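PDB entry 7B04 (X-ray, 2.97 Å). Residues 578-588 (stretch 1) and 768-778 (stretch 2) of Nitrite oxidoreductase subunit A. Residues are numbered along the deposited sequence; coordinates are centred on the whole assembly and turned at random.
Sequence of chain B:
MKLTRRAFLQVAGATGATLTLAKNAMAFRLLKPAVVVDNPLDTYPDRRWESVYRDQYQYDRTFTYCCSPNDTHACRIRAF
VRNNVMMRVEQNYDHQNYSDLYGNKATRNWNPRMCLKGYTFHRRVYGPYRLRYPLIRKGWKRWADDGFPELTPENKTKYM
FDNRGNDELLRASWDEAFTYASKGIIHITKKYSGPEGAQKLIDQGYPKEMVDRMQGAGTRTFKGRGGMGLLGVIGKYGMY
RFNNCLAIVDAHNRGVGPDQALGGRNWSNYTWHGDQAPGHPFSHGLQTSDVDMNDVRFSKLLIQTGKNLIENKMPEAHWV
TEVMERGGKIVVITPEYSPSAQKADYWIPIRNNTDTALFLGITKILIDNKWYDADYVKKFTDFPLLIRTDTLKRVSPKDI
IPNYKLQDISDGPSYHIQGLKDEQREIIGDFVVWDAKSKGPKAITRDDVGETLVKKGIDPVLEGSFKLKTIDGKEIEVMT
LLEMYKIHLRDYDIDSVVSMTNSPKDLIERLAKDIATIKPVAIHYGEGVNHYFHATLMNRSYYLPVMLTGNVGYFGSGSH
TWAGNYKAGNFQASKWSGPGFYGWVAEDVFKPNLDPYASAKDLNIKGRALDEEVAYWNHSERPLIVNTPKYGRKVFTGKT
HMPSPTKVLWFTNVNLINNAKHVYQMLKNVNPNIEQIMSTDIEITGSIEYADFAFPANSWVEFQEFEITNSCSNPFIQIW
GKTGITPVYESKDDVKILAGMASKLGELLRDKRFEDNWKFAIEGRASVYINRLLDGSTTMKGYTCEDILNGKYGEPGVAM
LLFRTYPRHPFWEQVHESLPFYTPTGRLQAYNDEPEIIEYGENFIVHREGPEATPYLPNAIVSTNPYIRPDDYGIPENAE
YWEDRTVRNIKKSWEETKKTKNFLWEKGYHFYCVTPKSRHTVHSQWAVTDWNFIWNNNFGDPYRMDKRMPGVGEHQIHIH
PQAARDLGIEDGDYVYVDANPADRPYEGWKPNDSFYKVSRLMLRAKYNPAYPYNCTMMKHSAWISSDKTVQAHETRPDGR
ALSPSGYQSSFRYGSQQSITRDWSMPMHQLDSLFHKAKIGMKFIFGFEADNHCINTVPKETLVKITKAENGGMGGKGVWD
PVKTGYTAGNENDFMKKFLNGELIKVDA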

# COMPACT_ATOMS: atom_id res chain seq x y z
N GLY B 578 -10.93 -37.84 -1.45
CA GLY B 578 -10.10 -38.29 -0.36
C GLY B 578 -10.15 -37.39 0.86
O GLY B 578 -11.09 -36.62 1.06
N PRO B 579 -9.12 -37.48 1.70
CA PRO B 579 -9.12 -36.71 2.95
C PRO B 579 -8.87 -35.22 2.75
O PRO B 579 -9.25 -34.43 3.63
CB PRO B 579 -7.98 -37.35 3.75
CG PRO B 579 -7.04 -37.84 2.71
CD PRO B 579 -7.89 -38.28 1.54
N GLY B 580 -8.24 -34.82 1.65
CA GLY B 580 -8.00 -33.41 1.43
C GLY B 580 -7.07 -32.81 2.46
O GLY B 580 -5.99 -33.34 2.74
N PHE B 581 -7.50 -31.69 3.03
CA PHE B 581 -6.68 -30.97 4.01
C PHE B 581 -6.44 -31.81 5.26
O PHE B 581 -5.41 -31.63 5.93
CB PHE B 581 -7.35 -29.65 4.36
CG PHE B 581 -6.53 -28.76 5.25
CD1 PHE B 581 -5.43 -28.09 4.76
CD2 PHE B 581 -6.89 -28.58 6.57
CE1 PHE B 581 -4.68 -27.27 5.57
CE2 PHE B 581 -6.14 -27.76 7.39
CZ PHE B 581 -5.04 -27.10 6.89
N TYR B 582 -7.36 -32.72 5.59
CA TYR B 582 -7.18 -33.57 6.76
C TYR B 582 -5.96 -34.47 6.64
O TYR B 582 -5.40 -34.90 7.65
CB TYR B 582 -8.43 -34.42 7.01
CG TYR B 582 -9.65 -33.63 7.41
CD1 TYR B 582 -9.74 -33.01 8.65
CD2 TYR B 582 -10.74 -33.51 6.55
CE1 TYR B 582 -10.86 -32.29 9.02
CE2 TYR B 582 -11.87 -32.80 6.91
CZ TYR B 582 -11.92 -32.19 8.14
OH TYR B 582 -13.04 -31.48 8.50
N GLY B 583 -5.55 -34.78 5.41
CA GLY B 583 -4.38 -35.63 5.23
C GLY B 583 -3.13 -35.05 5.85
O GLY B 583 -2.30 -35.78 6.40
N TRP B 584 -2.97 -33.73 5.77
CA TRP B 584 -1.79 -33.08 6.33
C TRP B 584 -1.94 -32.79 7.82
O TRP B 584 -0.99 -33.02 8.59
CB TRP B 584 -1.51 -31.78 5.56
CG TRP B 584 -0.48 -30.89 6.18
CD1 TRP B 584 -0.66 -29.62 6.63
CD2 TRP B 584 0.90 -31.21 6.40
NE1 TRP B 584 0.52 -29.12 7.12
CE2 TRP B 584 1.50 -30.08 6.99
CE3 TRP B 584 1.69 -32.33 6.15
CZ2 TRP B 584 2.84 -30.04 7.34
CZ3 TRP B 584 3.03 -32.29 6.50
CH2 TRP B 584 3.59 -31.15 7.09
N VAL B 585 -3.10 -32.31 8.25
CA VAL B 585 -3.27 -31.85 9.63
C VAL B 585 -3.94 -32.87 10.54
O VAL B 585 -3.77 -32.79 11.77
CB VAL B 585 -4.06 -30.52 9.68
CG1 VAL B 585 -3.32 -29.44 8.91
CG2 VAL B 585 -5.47 -30.72 9.14
N ALA B 586 -4.68 -33.83 10.00
CA ALA B 586 -5.43 -34.79 10.80
C ALA B 586 -5.00 -36.22 10.51
O ALA B 586 -5.80 -37.15 10.65
CB ALA B 586 -6.93 -34.62 10.60
N GLU B 587 -3.75 -36.42 10.11
CA GLU B 587 -3.22 -37.76 9.96
C GLU B 587 -3.05 -38.40 11.33
O GLU B 587 -2.72 -37.72 12.31
CB GLU B 587 -1.88 -37.72 9.22
CG GLU B 587 -1.59 -38.96 8.38
CD GLU B 587 -0.10 -39.18 8.19
OE1 GLU B 587 0.64 -39.16 9.19
OE2 GLU B 587 0.33 -39.36 7.03
N ASP B 588 -3.29 -39.70 11.41
CA ASP B 588 -3.17 -40.39 12.69
C ASP B 588 -1.73 -40.33 13.18
O ASP B 588 -0.82 -40.86 12.55
CB ASP B 588 -3.64 -41.84 12.56
CG ASP B 588 -3.88 -42.50 13.91
OD1 ASP B 588 -3.49 -41.91 14.94
OD2 ASP B 588 -4.47 -43.60 13.95
N VAL B 768 6.38 -34.87 -0.86
CA VAL B 768 5.54 -36.00 -0.47
C VAL B 768 4.23 -35.51 0.15
O VAL B 768 3.14 -35.90 -0.27
CB VAL B 768 6.30 -36.93 0.48
CG1 VAL B 768 5.33 -37.85 1.22
CG2 VAL B 768 7.34 -37.74 -0.28
N TYR B 769 4.34 -34.64 1.16
CA TYR B 769 3.14 -34.11 1.81
C TYR B 769 2.32 -33.26 0.85
O TYR B 769 1.09 -33.28 0.89
CB TYR B 769 3.52 -33.30 3.05
CG TYR B 769 4.28 -34.08 4.10
CD1 TYR B 769 3.66 -35.11 4.81
CD2 TYR B 769 5.60 -33.78 4.40
CE1 TYR B 769 4.35 -35.81 5.78
CE2 TYR B 769 6.29 -34.48 5.36
CZ TYR B 769 5.67 -35.49 6.05
OH TYR B 769 6.36 -36.19 7.02
N ILE B 770 2.99 -32.49 -0.02
CA ILE B 770 2.27 -31.67 -0.99
C ILE B 770 1.49 -32.55 -1.95
O ILE B 770 0.33 -32.25 -2.28
CB ILE B 770 3.25 -30.74 -1.74
CG1 ILE B 770 3.95 -29.80 -0.76
CG2 ILE B 770 2.53 -29.95 -2.82
CD1 ILE B 770 5.10 -29.02 -1.36
N ASN B 771 2.10 -33.64 -2.41
CA ASN B 771 1.39 -34.57 -3.29
C ASN B 771 0.21 -35.21 -2.56
O ASN B 771 -0.85 -35.43 -3.16
CB ASN B 771 2.34 -35.64 -3.81
CG ASN B 771 3.35 -35.08 -4.80
OD1 ASN B 771 3.02 -34.25 -5.65
ND2 ASN B 771 4.59 -35.55 -4.70
N ARG B 772 0.38 -35.52 -1.27
CA ARG B 772 -0.71 -36.05 -0.48
C ARG B 772 -1.82 -35.03 -0.27
O ARG B 772 -2.94 -35.41 0.11
CB ARG B 772 -0.20 -36.53 0.88
CG ARG B 772 0.69 -37.75 0.83
CD ARG B 772 1.14 -38.15 2.22
NE ARG B 772 2.06 -39.28 2.22
CZ ARG B 772 2.63 -39.77 3.31
NH1 ARG B 772 2.45 -39.18 4.48
NH2 ARG B 772 3.46 -40.81 3.22
N LEU B 773 -1.54 -33.74 -0.48
CA LEU B 773 -2.57 -32.71 -0.44
C LEU B 773 -3.19 -32.48 -1.81
O LEU B 773 -4.41 -32.31 -1.91
CB LEU B 773 -1.98 -31.41 0.10
CG LEU B 773 -1.71 -31.42 1.60
CD1 LEU B 773 -0.93 -30.18 2.01
CD2 LEU B 773 -3.01 -31.53 2.36
N LEU B 774 -2.38 -32.47 -2.86
CA LEU B 774 -2.91 -32.38 -4.22
C LEU B 774 -3.82 -33.57 -4.50
O LEU B 774 -5.01 -33.42 -4.76
CB LEU B 774 -1.77 -32.31 -5.23
CG LEU B 774 -0.92 -31.05 -5.21
CD1 LEU B 774 0.33 -31.25 -6.03
CD2 LEU B 774 -1.72 -29.86 -5.73
N ASP B 775 -3.26 -34.77 -4.43
CA ASP B 775 -4.08 -35.97 -4.43
C ASP B 775 -4.92 -35.97 -3.17
O ASP B 775 -4.43 -35.70 -2.07
CB ASP B 775 -3.19 -37.22 -4.50
CG ASP B 775 -3.96 -38.46 -4.89
OD1 ASP B 775 -4.35 -38.58 -6.07
OD2 ASP B 775 -4.16 -39.33 -4.02
N GLY B 776 -6.21 -36.24 -3.32
CA GLY B 776 -7.14 -36.18 -2.22
C GLY B 776 -7.95 -34.91 -2.10
O GLY B 776 -8.71 -34.78 -1.14
N SER B 777 -7.84 -33.99 -3.05
CA SER B 777 -8.59 -32.74 -3.02
C SER B 777 -9.44 -32.63 -4.28
O SER B 777 -8.97 -32.94 -5.38
CB SER B 777 -7.66 -31.53 -2.91
OG SER B 777 -6.87 -31.60 -1.74
N THR B 778 -10.69 -32.19 -4.11
CA THR B 778 -11.59 -32.07 -5.25
C THR B 778 -11.02 -31.14 -6.31
O THR B 778 -11.24 -31.35 -7.51
CB THR B 778 -12.97 -31.57 -4.81
OG1 THR B 778 -12.86 -30.21 -4.37
CG2 THR B 778 -13.52 -32.43 -3.69

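The two stretches lie far apart in sequence but meet through a turn and a short helix on one side and the end of a helix on the other. In the first, a type II' turn runs from Pro579 to Tyr582, held by Tyr582 N to Pro579 O at 3.2 Å, and leads into helical residues through Val585. In the second, the helix runs to Leu774; Asp775 leaves helical phi/psi, and a type II turn from Leu774 to Ser777 carries the chain onward.

The chains come closest where these turns meet, with Gly578 CA 4.1 Å from Gly776 CA. Three glycines line this approach, and at Gly578 and Gly776 a CB would be tight against the other stretch. Gly580 has a phi of 64° at the second position of its turn, a value that favours glycine, and its N lies 2.8 Å from Gly776 O. Gly776, with phi 98°, could not carry a CB without jamming it against the preceding carbonyl; an ideal CB would also sit a tight 3.4 Å from Pro579 CD. Gly578 is equally constrained, since a CB there would fall 3.0 Å from Gly776 CA and 2.5 Å from Pro579 CD. Pro579 opens the turn, its ring holding phi at -74°, just before the corner residue Gly580.

Ser777 ties the second turn back to the helix: its OG donates to Leu773 O at 2.6 Å, satisfying a carbonyl near the helix end. The short side chain, in the m rotamer, also leaves Ser777 OG 3.8 Å from Gly580 CA.

Leu773 is the apolar centre of the contact. Its CA-to-CB bond points sideways, yet the end of the side chain comes nearer, placing Leu773 CD2 3.5 Å from both Gly580 O and Trp584 CB. A branched aliphatic side chain suits this buried position, packing against backbone and indole side chain alike.

Trp584, pointing toward the other stretch, is the residue most covered by it. Its edge meets the face of Tyr769: the six-membered ring and the tyrosine ring have centroids 4.8 Å apart and planes at 63°, and Trp584 CZ3 lies 3.2 Å from Tyr769 CG. Such an arrangement sets the positive rim of one ring against the electron-rich face of the other, while Tyr769 OH is satisfied elsewhere in the structure.

Beyond the short helix, Glu587 and Arg772 point toward each other's stretch and form a salt bridge, Glu587 OE2 to Arg772 NH1 at 3.3 Å. The extended arginine, with chi2 and chi3 both t, gives its guanidinium the reach to pair opposite charges that are both buried.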